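Local atomic coordinates of arabinogalactan endo-1,4-beta-galactosidase (Ignisphaera aggregans, PDB entry 7OSK), a protein that probably cleaves internal beta-1,4-galactosidic links of galactan and arabinogalactan, this chain holding the calcium-binding catalytic domain of glycoside hydrolase family 53. Residues R77-L80 with D81-E85; N243-D246 with R247-S251; R274-V277 with R278-Q282; G382-L385 with P386-V390. All coordinates share one frame; numbering follows the deposited sequence. Where two conformers were deposited one is given.

Interaction 1: residues R77-L80 with D81-E85; sequences RDLL and DILKE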
loop_
_atom_site.group_PDB
_atom_site.type_symbol
_atom_site.label_atom_id
_atom_site.label_comp_id
_atom_site.label_asym_id
_atom_site.label_seq_id
_atom_site.Cartn_x
_atom_site.Cartn_y
_atom_site.Cartn_z
ATOM N N ARG A 77 -5.983 14.003 18.624
ATOM C CA ARG A 77 -4.643 14.392 18.190
ATOM C C ARG A 77 -4.550 14.421 16.669
ATOM O O ARG A 77 -5.445 13.945 15.968
ATOM C CB ARG A 77 -3.591 13.424 18.737
ATOM C CG ARG A 77 -3.570 13.280 20.249
ATOM C CD ARG A 77 -2.487 14.122 20.887
ATOM N NE ARG A 77 -1.163 13.805 20.359
ATOM C CZ ARG A 77 -0.447 12.741 20.712
ATOM N NH1 ARG A 77 -0.921 11.874 21.598
ATOM N NH2 ARG A 77 0.747 12.543 20.175
ATOM N N ASP A 78 -3.457 14.981 16.164
ATOM C CA ASP A 78 -3.136 14.883 14.748
ATOM C C ASP A 78 -2.796 13.429 14.440
ATOM O O ASP A 78 -1.970 12.828 15.126
ATOM C CB ASP A 78 -1.967 15.804 14.395
ATOM C CG ASP A 78 -1.781 15.976 12.897
ATOM O OD1 ASP A 78 -2.053 15.020 12.137
ATOM O OD2 ASP A 78 -1.354 17.075 12.480
ATOM N N LEU A 79 -3.438 12.869 13.419
ATOM C CA LEU A 79 -3.252 11.462 13.069
ATOM C C LEU A 79 -1.780 11.095 12.908
ATOM O O LEU A 79 -1.323 10.087 13.445
ATOM C CB LEU A 79 -4.010 11.133 11.780
ATOM C CG LEU A 79 -3.727 9.768 11.148
ATOM C CD1 LEU A 79 -4.084 8.635 12.097
ATOM C CD2 LEU A 79 -4.482 9.631 9.842
ATOM N N LEU A 80 -1.042 11.915 12.168
ATOM C CA LEU A 80 0.364 11.641 11.904
ATOM C C LEU A 80 1.181 11.634 13.191
ATOM O O LEU A 80 2.169 10.910 13.301
ATOM C CB LEU A 80 0.934 12.667 10.923
ATOM C CG LEU A 80 0.470 12.540 9.471
ATOM C CD1 LEU A 80 0.972 13.718 8.654
ATOM C CD2 LEU A 80 0.938 11.225 8.857
ATOM N N ASP A 81 0.770 12.438 14.166
ATOM C CA ASP A 81 1.432 12.444 15.464
ATOM C C ASP A 81 1.154 11.137 16.201
ATOM O O ASP A 81 2.030 10.603 16.878
ATOM C CB ASP A 81 0.977 13.637 16.312
ATOM C CG ASP A 81 1.520 14.959 15.805
ATOM O OD1 ASP A 81 2.616 14.966 15.206
ATOM O OD2 ASP A 81 0.855 15.994 16.013
ATOM N N ILE A 82 -0.066 10.624 16.063
ATOM C CA ILE A 82 -0.434 9.367 16.703
ATOM C C ILE A 82 0.376 8.220 16.106
ATOM O O ILE A 82 0.842 7.337 16.826
ATOM C CB ILE A 82 -1.940 9.065 16.556
ATOM C CG1 ILE A 82 -2.769 10.193 17.175
ATOM C CG2 ILE A 82 -2.284 7.727 17.216
ATOM C CD1 ILE A 82 -4.271 10.038 16.988
ATOM N N LEU A 83 0.538 8.236 14.788
ATOM C CA LEU A 83 1.287 7.190 14.106
ATOM C C LEU A 83 2.766 7.241 14.469
ATOM O O LEU A 83 3.387 6.206 14.720
ATOM C CB LEU A 83 1.118 7.314 12.591
ATOM C CG LEU A 83 -0.297 7.095 12.048
ATOM C CD1 LEU A 83 -0.320 7.266 10.534
ATOM C CD2 LEU A 83 -0.829 5.721 12.436
ATOM N N LYS A 84 3.329 8.445 14.497
ATOM C CA LYS A 84 4.755 8.608 14.757
ATOM C C LYS A 84 5.114 8.120 16.155
ATOM O O LYS A 84 6.089 7.389 16.330
ATOM C CB LYS A 84 5.174 10.073 14.589
ATOM C CG LYS A 84 6.684 10.288 14.450
ATOM C CD LYS A 84 7.266 9.552 13.239
ATOM C CE LYS A 84 8.761 9.790 13.093
ATOM N NZ LYS A 84 9.337 8.979 11.983
ATOM N N GLU A 85 4.318 8.513 17.145
ATOM C CA GLU A 85 4.598 8.146 18.529
ATOM C C GLU A 85 4.343 6.659 18.765
ATOM O O GLU A 85 4.760 6.104 19.782
ATOM C CB GLU A 85 3.759 8.993 19.494
ATOM C CG GLU A 85 2.372 8.442 19.817
ATOM C CD GLU A 85 1.647 9.283 20.853
ATOM O OE1 GLU A 85 2.027 10.459 21.031
ATOM O OE2 GLU A 85 0.702 8.769 21.491
#

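Interaction 2: residues N243-D246 with R247-S251; sequences NFID and RLINS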
loop_
_atom_site.group_PDB
_atom_site.type_symbol
_atom_site.label_atom_id
_atom_site.label_comp_id
_atom_site.label_asym_id
_atom_site.label_seq_id
_atom_site.Cartn_x
_atom_site.Cartn_y
_atom_site.Cartn_z
ATOM N N ASN A 243 9.004 -16.483 -12.497
ATOM C CA ASN A 243 8.695 -16.351 -13.915
ATOM C C ASN A 243 8.469 -14.901 -14.324
ATOM O O ASN A 243 8.887 -14.479 -15.401
ATOM C CB ASN A 243 7.457 -17.180 -14.267
ATOM C CG ASN A 243 7.667 -18.670 -14.056
ATOM O OD1 ASN A 243 8.770 -19.186 -14.235
ATOM N ND2 ASN A 243 6.602 -19.368 -13.676
ATOM N N PHE A 244 7.810 -14.144 -13.454
ATOM C CA PHE A 244 7.444 -12.768 -13.761
ATOM C C PHE A 244 8.637 -11.819 -13.661
ATOM O O PHE A 244 8.846 -10.982 -14.540
ATOM C CB PHE A 244 6.331 -12.295 -12.825
ATOM C CG PHE A 244 5.776 -10.945 -13.177
ATOM C CD1 PHE A 244 6.338 -9.791 -12.656
ATOM C CD2 PHE A 244 4.692 -10.832 -14.032
ATOM C CE1 PHE A 244 5.829 -8.547 -12.980
ATOM C CE2 PHE A 244 4.178 -9.591 -14.361
ATOM C CZ PHE A 244 4.746 -8.447 -13.834
ATOM N N ILE A 245 9.414 -11.949 -12.592
ATOM C CA ILE A 245 10.527 -11.037 -12.347
ATOM C C ILE A 245 11.703 -11.320 -13.284
ATOM O O ILE A 245 12.324 -10.391 -13.797
ATOM C CB ILE A 245 10.993 -11.115 -10.879
ATOM C CG1 ILE A 245 9.861 -10.648 -9.958
ATOM C CG2 ILE A 245 12.245 -10.258 -10.658
ATOM C CD1 ILE A 245 10.151 -10.792 -8.477
ATOM N N ASP A 246 12.010 -12.597 -13.494
ATOM C CA ASP A 246 13.035 -12.989 -14.459
ATOM C C ASP A 246 12.780 -12.334 -15.810
ATOM O O ASP A 246 13.676 -11.723 -16.396
ATOM C CB ASP A 246 13.076 -14.511 -14.631
ATOM C CG ASP A 246 13.788 -15.215 -13.490
ATOM O OD1 ASP A 246 13.960 -14.598 -12.420
ATOM O OD2 ASP A 246 14.168 -16.392 -13.668
ATOM N N ARG A 247 11.552 -12.464 -16.304
ATOM C CA ARG A 247 11.195 -11.908 -17.601
ATOM C C ARG A 247 11.237 -10.383 -17.563
ATOM O O ARG A 247 11.492 -9.735 -18.578
ATOM C CB ARG A 247 9.807 -12.388 -18.027
ATOM C CG ARG A 247 9.526 -12.219 -19.514
ATOM C CD ARG A 247 8.137 -12.722 -19.880
ATOM N NE ARG A 247 7.902 -12.685 -21.321
ATOM C CZ ARG A 247 6.733 -12.945 -21.897
ATOM N NH1 ARG A 247 5.676 -13.259 -21.159
ATOM N NH2 ARG A 247 6.617 -12.887 -23.215
ATOM N N LEU A 248 10.993 -9.814 -16.387
ATOM C CA LEU A 248 11.010 -8.366 -16.221
ATOM C C LEU A 248 12.442 -7.832 -16.234
ATOM O O LEU A 248 12.754 -6.879 -16.946
ATOM C CB LEU A 248 10.308 -7.971 -14.918
ATOM C CG LEU A 248 9.683 -6.575 -14.867
ATOM C CD1 LEU A 248 8.518 -6.468 -15.842
ATOM C CD2 LEU A 248 9.227 -6.250 -13.453
ATOM N N ILE A 249 13.304 -8.454 -15.437
ATOM C CA ILE A 249 14.711 -8.079 -15.381
ATOM C C ILE A 249 15.367 -8.243 -16.752
ATOM O O ILE A 249 16.113 -7.373 -17.199
ATOM C CB ILE A 249 15.470 -8.921 -14.325
ATOM C CG1 ILE A 249 14.998 -8.526 -12.920
ATOM C CG2 ILE A 249 16.989 -8.748 -14.464
ATOM C CD1 ILE A 249 15.662 -9.289 -11.785
ATOM N N ASN A 250 15.081 -9.357 -17.416
ATOM C CA ASN A 250 15.629 -9.619 -18.742
ATOM C C ASN A 250 15.132 -8.625 -19.792
ATOM O O ASN A 250 15.779 -8.433 -20.821
ATOM C CB ASN A 250 15.289 -11.045 -19.185
ATOM C CG ASN A 250 16.079 -12.099 -18.429
ATOM O OD1 ASN A 250 17.185 -11.844 -17.953
ATOM N ND2 ASN A 250 15.515 -13.295 -18.323
ATOM N N SER A 251 13.988 -7.996 -19.530
ATOM C CA SER A 251 13.398 -7.050 -20.478
ATOM C C SER A 251 14.009 -5.653 -20.365
ATOM O O SER A 251 13.657 -4.753 -21.129
ATOM C CB SER A 251 11.885 -6.963 -20.272
ATOM O OG SER A 251 11.252 -8.188 -20.597
#

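Interaction 3: residues R274-V277 with R278-Q282; sequences RNLV and RTLVQ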
loop_
_atom_site.group_PDB
_atom_site.type_symbol
_atom_site.label_atom_id
_atom_site.label_comp_id
_atom_site.label_asym_id
_atom_site.label_seq_id
_atom_site.Cartn_x
_atom_site.Cartn_y
_atom_site.Cartn_z
ATOM N N ARG A 274 7.370 -17.053 4.171
ATOM C CA ARG A 274 8.790 -17.298 4.406
ATOM C C ARG A 274 9.475 -17.869 3.171
ATOM O O ARG A 274 10.596 -17.490 2.840
ATOM C CB ARG A 274 8.982 -18.258 5.580
ATOM C CG ARG A 274 9.243 -17.575 6.909
ATOM C CD ARG A 274 9.578 -18.586 7.993
ATOM N NE ARG A 274 10.286 -17.969 9.111
ATOM C CZ ARG A 274 9.697 -17.372 10.143
ATOM N NH1 ARG A 274 8.373 -17.299 10.218
ATOM N NH2 ARG A 274 10.438 -16.843 11.106
ATOM N N ASN A 275 8.794 -18.788 2.496
ATOM C CA ASN A 275 9.355 -19.440 1.321
ATOM C C ASN A 275 9.564 -18.454 0.180
ATOM O O ASN A 275 10.528 -18.569 -0.577
ATOM C CB ASN A 275 8.449 -20.584 0.860
ATOM C CG ASN A 275 8.272 -21.650 1.922
ATOM O OD1 ASN A 275 9.201 -21.963 2.670
ATOM N ND2 ASN A 275 7.073 -22.214 1.996
ATOM N N LEU A 276 8.661 -17.488 0.058
ATOM C CA LEU A 276 8.779 -16.473 -0.981
ATOM C C LEU A 276 9.989 -15.583 -0.735
ATOM O O LEU A 276 10.764 -15.310 -1.650
ATOM C CB LEU A 276 7.517 -15.612 -1.056
ATOM C CG LEU A 276 7.575 -14.493 -2.104
ATOM C CD1 LEU A 276 7.652 -15.077 -3.511
ATOM C CD2 LEU A 276 6.395 -13.558 -1.970
ATOM N N VAL A 277 10.139 -15.125 0.503
ATOM C CA VAL A 277 11.200 -14.187 0.844
ATOM C C VAL A 277 12.573 -14.783 0.549
ATOM O O VAL A 277 13.375 -14.175 -0.159
ATOM C CB VAL A 277 11.124 -13.766 2.330
ATOM C CG1 VAL A 277 12.320 -12.894 2.711
ATOM C CG2 VAL A 277 9.825 -13.020 2.607
ATOM N N ARG A 278 12.841 -15.971 1.084
ATOM C CA ARG A 278 14.147 -16.600 0.912
ATOM C C ARG A 278 14.432 -16.916 -0.557
ATOM O O ARG A 278 15.587 -17.000 -0.969
ATOM C CB ARG A 278 14.248 -17.877 1.752
ATOM C CG ARG A 278 13.437 -19.050 1.227
ATOM C CD ARG A 278 13.650 -20.290 2.077
ATOM N NE ARG A 278 12.895 -20.246 3.330
ATOM C CZ ARG A 278 13.370 -19.809 4.494
ATOM N NH1 ARG A 278 14.617 -19.363 4.600
ATOM N NH2 ARG A 278 12.586 -19.823 5.564
ATOM N N THR A 279 13.374 -17.096 -1.340
ATOM C CA THR A 279 13.518 -17.377 -2.764
ATOM C C THR A 279 13.915 -16.114 -3.523
ATOM O O THR A 279 14.595 -16.181 -4.546
ATOM C CB THR A 279 12.211 -17.943 -3.365
ATOM O OG1 THR A 279 11.769 -19.062 -2.586
ATOM C CG2 THR A 279 12.420 -18.385 -4.811
ATOM N N LEU A 280 13.487 -14.962 -3.015
ATOM C CA LEU A 280 13.800 -13.680 -3.641
ATOM C C LEU A 280 15.202 -13.187 -3.284
ATOM O O LEU A 280 15.874 -12.568 -4.110
ATOM C CB LEU A 280 12.766 -12.623 -3.239
ATOM C CG LEU A 280 11.622 -12.390 -4.231
ATOM C CD1 LEU A 280 10.900 -13.686 -4.558
ATOM C CD2 LEU A 280 10.640 -11.361 -3.691
ATOM N N VAL A 281 15.642 -13.454 -2.058
ATOM C CA VAL A 281 16.945 -12.975 -1.607
ATOM C C VAL A 281 18.083 -13.775 -2.238
ATOM O O VAL A 281 19.206 -13.283 -2.342
ATOM C CB VAL A 281 17.083 -13.040 -0.066
ATOM C CG1 VAL A 281 16.009 -12.197 0.603
ATOM C CG2 VAL A 281 17.027 -14.476 0.424
ATOM N N GLN A 282 17.792 -15.005 -2.654
ATOM C CA GLN A 282 18.806 -15.855 -3.266
ATOM C C GLN A 282 18.846 -15.675 -4.779
ATOM O O GLN A 282 19.911 -15.761 -5.385
ATOM C CB GLN A 282 18.562 -17.329 -2.933
ATOM C CG GLN A 282 19.661 -18.251 -3.465
ATOM C CD GLN A 282 19.386 -19.716 -3.209
ATOM O OE1 GLN A 282 19.567 -20.210 -2.096
ATOM N NE2 GLN A 282 18.953 -20.423 -4.246
#

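Interaction 4: residues G382-L385 with P386-V390; sequences GRAL and PSLKV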
loop_
_atom_site.group_PDB
_atom_site.type_symbol
_atom_site.label_atom_id
_atom_site.label_comp_id
_atom_site.label_asym_id
_atom_site.label_seq_id
_atom_site.Cartn_x
_atom_site.Cartn_y
_atom_site.Cartn_z
ATOM N N GLY A 382 -12.598 5.854 16.367
ATOM C CA GLY A 382 -11.431 6.558 15.869
ATOM C C GLY A 382 -10.265 6.538 16.836
ATOM O O GLY A 382 -9.257 7.205 16.614
ATOM N N ARG A 383 -10.399 5.768 17.911
ATOM C CA ARG A 383 -9.359 5.688 18.928
ATOM C C ARG A 383 -8.316 4.636 18.563
ATOM O O ARG A 383 -8.646 3.569 18.043
ATOM C CB ARG A 383 -9.979 5.379 20.291
ATOM C CG ARG A 383 -8.978 5.176 21.413
ATOM C CD ARG A 383 -9.689 5.111 22.753
ATOM N NE ARG A 383 -8.762 4.896 23.862
ATOM C CZ ARG A 383 -9.082 5.044 25.144
ATOM N NH1 ARG A 383 -10.307 5.417 25.493
ATOM N NH2 ARG A 383 -8.171 4.825 26.083
ATOM N N ALA A 384 -7.054 4.952 18.833
ATOM C CA ALA A 384 -5.950 4.060 18.503
ATOM C C ALA A 384 -6.044 2.753 19.281
ATOM O O ALA A 384 -6.125 2.751 20.508
ATOM C CB ALA A 384 -4.619 4.743 18.782
ATOM N N LEU A 385 -6.037 1.641 18.554
ATOM C CA LEU A 385 -6.010 0.326 19.176
ATOM C C LEU A 385 -4.657 0.108 19.845
ATOM O O LEU A 385 -3.644 0.616 19.366
ATOM C CB LEU A 385 -6.270 -0.767 18.141
ATOM C CG LEU A 385 -7.616 -0.704 17.416
ATOM C CD1 LEU A 385 -7.662 -1.721 16.285
ATOM C CD2 LEU A 385 -8.766 -0.933 18.386
ATOM N N PRO A 386 -4.629 -0.651 20.951
ATOM C CA PRO A 386 -3.347 -0.895 21.621
ATOM C C PRO A 386 -2.378 -1.720 20.776
ATOM O O PRO A 386 -1.227 -1.892 21.173
ATOM C CB PRO A 386 -3.747 -1.652 22.894
ATOM C CG PRO A 386 -5.093 -2.221 22.609
ATOM C CD PRO A 386 -5.759 -1.265 21.672
ATOM N N SER A 387 -2.838 -2.216 19.629
ATOM C CA SER A 387 -1.985 -2.981 18.723
ATOM C C SER A 387 -1.226 -2.070 17.760
ATOM O O SER A 387 -0.441 -2.539 16.939
ATOM C CB SER A 387 -2.818 -3.997 17.936
ATOM O OG SER A 387 -3.899 -3.371 17.269
ATOM N N LEU A 388 -1.463 -0.768 17.863
ATOM C CA LEU A 388 -0.762 0.201 17.029
ATOM C C LEU A 388 0.669 0.383 17.521
ATOM O O LEU A 388 1.514 0.917 16.807
ATOM C CB LEU A 388 -1.502 1.543 17.028
ATOM C CG LEU A 388 -0.955 2.652 16.123
ATOM C CD1 LEU A 388 -0.915 2.226 14.662
ATOM C CD2 LEU A 388 -1.786 3.910 16.285
ATOM N N LYS A 389 0.933 -0.070 18.745
ATOM C CA LYS A 389 2.265 0.021 19.334
ATOM C C LYS A 389 3.173 -1.103 18.846
ATOM O O LYS A 389 4.309 -1.235 19.303
ATOM C CB LYS A 389 2.180 -0.019 20.861
ATOM C CG LYS A 389 1.364 1.100 21.476
ATOM C CD LYS A 389 1.240 0.911 22.979
ATOM C CE LYS A 389 0.426 2.022 23.618
ATOM N NZ LYS A 389 0.242 1.797 25.079
ATOM N N VAL A 390 2.671 -1.918 17.927
ATOM C CA VAL A 390 3.443 -3.040 17.411
ATOM C C VAL A 390 4.660 -2.536 16.640
ATOM O O VAL A 390 5.698 -3.193 16.607
ATOM C CB VAL A 390 2.582 -3.949 16.501
ATOM C CG1 VAL A 390 2.165 -3.210 15.232
ATOM C CG2 VAL A 390 3.326 -5.234 16.161
#

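Interaction 1: residues R77-L80 with D81-E85
Ile82 N reaches back to Asp78 O at 3.1 Å, and with Leu83 N to Leu79 O and Lys84 N to Leu80 O this sets up the opening turns of a helix, in one continuous run of chain from Arg77 to Glu85. Asp78 stands immediately before the helix. Its side chain swings away from its own backbone N (chi1 -167°) and forward over the first turn, so that OD1 accepts from Leu80 N at 3.3 Å, the N-H coming in from above the carboxylate plane. The carboxylate of Asp81 lies nearby, its OD2 4.3 Å from Asp78 OD2, two like charges; Lys127 forms a long, weak ion pair with Asp78. The bent side chain of Arg77 reaches forward along the helix. Its CB rests 3.7 Å from Ile82 CG1, and the guanidinium arrives at Glu85, where NH2 donates to OE1 at 2.6 Å along an almost straight line (172°). Glu85 OE1 lies in the guanidinium plane, yet the carboxylate itself is turned 51° from it. NH1 adds a weak bond to OE1 and a salt bridge to Asp71. With an alanine here, Glu85 and Asp71 are likely to lose their shared cation. On the buried side, Leu79 CD1 meets Leu83 CG at 4.1 Å. The whole is an N-capped helix start, that of helix 79-85, packed through Leu80 and Leu83 against strand 90-95 of the TIM barrel.

Interaction 2: residues N243-D246 with R247-S251
Phe244 and Leu248 run alongside each other in the same direction, one helical turn apart, with the ring atom CE1 of Phe244 4.1 Å from CD2 of Leu248. The methyl approaches the ring obliquely. Both residues set CG opposite their backbone N (chi1 -173° for Phe244), which lays ring and branch along the same buried side of the helix. There the Phe244 ring forms a T-shaped stack with Trp206 of helix 206-223. A second pair, Ile245 and Ile249, is arranged differently: the two run at a slant to each other, and CG2 of Ile245 touches CD1 of Ile249 at 3.7 Å. Both pairs belong to helix 238-250, the helical arm of the beta-alpha-beta unit that links strands 228-234 and 257-261 of the barrel; Phe244 and Leu248 face the first of these strands, whereas both isoleucines touch Tyr284. Trimming Ile249 to an alanine is likely to open a gap beside Ile245 CG2 and leave Tyr284 with less to pack on. The backbone bond of this pair, Ile249 N to Ile245 O, is 2.7 Å long and nearly straight at 175°. Asp246 O accepts from Asn250 N at 2.9 Å, while its carboxylate is held from outside, OD1 by the Tyr284 hydroxyl and OD2 in a salt bridge with Arg283. At the helix's end Ser251 OG donates to Arg247 O at 2.6 Å and is hydrogen-bonded to Trp206 NE1.

Interaction 3: residues R274-V277 with R278-Q282
Leu276 and Leu280, one turn apart on helix 270-283, meet through their CD1 methyls at 3.7 Å, their side chains crossing at an angle. Val277 and Val281 make a looser pair, CG1 to CG1 at 4.3 Å. On another face Thr279 turns its hydroxyl back along the helix, with OG1 beside its own backbone N (chi1 -52°), and donates to Asn275 O; the modelled length is too short to be taken literally. The same carbonyl receives Thr279 N at 3.3 Å, from above its plane, so backbone and side chain of one residue share an acceptor. Arg278 also folds backward: CG sits between its backbone N and carbonyl carbon, chi3 bends the chain, and the guanidinium lays one face over Arg274 O, with NE 3.6 Å from it. Asn275 OD1 stands at the edge of the same group, 4.1 Å from NE, and NH2 packs 3.9 Å from Arg274 CB. Further out, Leu276 and Leu280 pack on strand 257-261, while Val277 and Arg274 touch helix 324-342. That second helix supplies the acids: Glu341 forms salt bridges with both Arg278 and Arg274, and Glu340 takes the other end of Arg274. The two guanidiniums are close, Arg274 NE to Arg278 NH2 at 4.6 Å, and the paired glutamates are likely to offset the like charges, so that salt bridges join helices 270-283 and 324-342.

Interaction 4: residues G382-L385 with P386-V390
Ala384 begins the contact with its methyl, CB lying 3.9 Å from CD2 of Leu388 four residues on. That branch is brought there by the first torsion of Leu388, which sets CG opposite the backbone N (chi1 -176°) and beside the carbonyl carbon. Ala384 is also hydrogen-bonded through its backbone to Tyr70. Leu385 comes next and does two things. Its CB lies beside CD of the adjoining Pro386 ring and 3.6 Å from Ser387 OG, while the rest of the side chain leads away toward Trp297. Its carbonyl oxygen accepts from Leu388 N at 3.0 Å. The N-H points well at the oxygen (161°), although the donor stands above the carbonyl plane, 50° out of it. Pro386 fills the second position of this turn, where its ring-restricted phi suits the bend, and rests on Ile324. Ser387 fills the third, and its OG is hydrogen-bonded to Gln327 OE1 of helix 324-342. The side chain of Leu385 is about 9 Å from that of Glu373, a calcium ligand, and about 14 Å from the ion, so the turn lies beyond the metal's first shell. With Pro386 and Ser387 close to the backbone angles of the two central positions of a type I turn, this is a type I beta turn that leads the chain after strand 346-352 toward helix 390-393.

All four contacts are local, and together they sample the outer layer of one eight-stranded TIM barrel. They follow in series along the chain, yet interactions 1 and 4, from its two ends, come together in space: their centres are 11 Å apart, and Ile82 CG2 packs on Leu388 CD2 at 4.0 Å, so the closing loop lies on helix 79-85. Interactions 2 and 3 lie on helices 238-250 and 270-283, on either side of strand 257-261 in sequence, with centres 16 Å apart. Interactions 1 and 2 are on opposite sides of the chain's centre, 40 Å between centres. The four contacts thus lie in the layer round the barrel, and that of 1 with 4 brings parts near the two ends of the domain together.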